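Local coordinates for RctB replication initiator protein (Vibrio cholerae, PDB 5UBE) that probably binds origin DNA through a helix-turn-helix domain to initiate replication of the second chromosome of the cholera pathogen, at residues I28-I31 / E32-Q35. Sequence-based numbering, arbitrary orientation.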
# COMPACT_ATOMS: atom_id res chain seq x y z
N ILE A 28 -0.06 -12.01 0.87
CA ILE A 28 -0.20 -12.50 2.23
C ILE A 28 0.95 -13.46 2.56
O ILE A 28 1.50 -13.43 3.66
CB ILE A 28 -1.58 -13.17 2.42
CG1 ILE A 28 -2.69 -12.17 2.11
CG2 ILE A 28 -1.73 -13.72 3.82
CD1 ILE A 28 -4.07 -12.82 1.91
N ASP A 29 1.34 -14.29 1.59
CA ASP A 29 2.52 -15.13 1.80
C ASP A 29 3.82 -14.34 1.64
O ASP A 29 4.79 -14.59 2.37
CB ASP A 29 2.52 -16.31 0.82
CG ASP A 29 1.30 -17.20 0.98
OD1 ASP A 29 0.81 -17.38 2.11
OD2 ASP A 29 0.83 -17.73 -0.05
N TRP A 30 3.87 -13.42 0.67
CA TRP A 30 5.08 -12.65 0.41
C TRP A 30 5.54 -11.91 1.65
O TRP A 30 6.75 -11.74 1.87
CB TRP A 30 4.84 -11.65 -0.72
CG TRP A 30 4.50 -12.26 -2.04
CD1 TRP A 30 4.54 -13.59 -2.37
CD2 TRP A 30 4.10 -11.56 -3.23
NE1 TRP A 30 4.17 -13.76 -3.68
CE2 TRP A 30 3.90 -12.53 -4.23
CE3 TRP A 30 3.88 -10.21 -3.54
CZ2 TRP A 30 3.49 -12.20 -5.53
CZ3 TRP A 30 3.48 -9.88 -4.83
CH2 TRP A 30 3.28 -10.87 -5.81
N ILE A 31 4.59 -11.43 2.45
CA ILE A 31 4.91 -10.56 3.59
C ILE A 31 5.76 -11.31 4.61
O ILE A 31 6.72 -10.76 5.17
CB ILE A 31 3.62 -10.00 4.21
CG1 ILE A 31 3.05 -8.90 3.31
CG2 ILE A 31 3.85 -9.48 5.64
CD1 ILE A 31 1.61 -8.46 3.69
N GLU A 32 5.42 -12.58 4.87
CA GLU A 32 6.29 -13.40 5.70
C GLU A 32 7.64 -13.64 5.03
O GLU A 32 8.66 -13.75 5.72
CB GLU A 32 5.61 -14.74 6.02
CG GLU A 32 4.26 -14.55 6.73
CD GLU A 32 3.68 -15.83 7.30
OE1 GLU A 32 4.01 -16.93 6.79
OE2 GLU A 32 2.90 -15.74 8.28
N GLN A 33 7.67 -13.71 3.70
CA GLN A 33 8.95 -13.92 3.03
C GLN A 33 9.80 -12.66 2.99
O GLN A 33 11.03 -12.76 3.01
CB GLN A 33 8.74 -14.44 1.61
CG GLN A 33 8.24 -15.86 1.54
CD GLN A 33 8.02 -16.31 0.12
OE1 GLN A 33 7.24 -15.71 -0.61
NE2 GLN A 33 8.74 -17.35 -0.31
N TYR A 34 9.17 -11.47 2.96
CA TYR A 34 9.94 -10.22 2.95
C TYR A 34 10.86 -10.11 4.15
O TYR A 34 11.90 -9.44 4.09
CB TYR A 34 9.00 -9.01 2.94
CG TYR A 34 8.24 -8.74 1.67
CD1 TYR A 34 8.76 -9.05 0.42
CD2 TYR A 34 6.98 -8.13 1.73
CE1 TYR A 34 8.04 -8.78 -0.74
CE2 TYR A 34 6.27 -7.85 0.59
CZ TYR A 34 6.80 -8.17 -0.64
OH TYR A 34 6.06 -7.87 -1.76
N GLN A 35 10.49 -10.74 5.27
CA GLN A 35 11.24 -10.58 6.50
C GLN A 35 12.61 -11.23 6.45
O GLN A 35 13.39 -11.03 7.39
CB GLN A 35 10.42 -11.13 7.67
CG GLN A 35 9.16 -10.31 7.95
CD GLN A 35 8.12 -11.11 8.69
OE1 GLN A 35 6.91 -10.99 8.43
NE2 GLN A 35 8.58 -11.95 9.61
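Trp30 and Tyr34, one turn apart on helix 26-34, show how an i to i+4 aromatic pair can meet without stacking. The phenol slants back along the helix, and Tyr34 OH lies 3.7 Å from Trp30 CE3, on the six-membered side of the indole, while Tyr34 CZ sits 4.0 Å from Trp30 CB. Because CG of Tyr34 is anti to its carbonyl carbon (chi1 -72°), one ring face is laid over Trp30 O, which stands 3.4 Å above the plane, displaced toward the rim. Trp30 O also accepts the hydrogen bond from Tyr34 N, at 2.7 Å. Ile31 adds an apolar flank, its CG1 reaching Tyr34 CD2 at 4.3 Å. Beside the pyrrole part of the indole lies the Gln33 amide, Gln33 OE1 3.9 Å from Trp30 CD1 and the amide plane turned 33° from the ring. One residue earlier, Gln33 N donates to Asp29 O in a longer bond of 3.3 Å. Both aromatics touch Phe114 and Pro117. The chemistry thus gives Tyr34 several roles: one ring face covers the Trp30 carbonyl, the side chain also packs against Leu48 of helix 42-55 and the 114-120 region, and the hydroxyl of this buried residue is hydrogen-bonded to Ile115 O, just after strand 108-114.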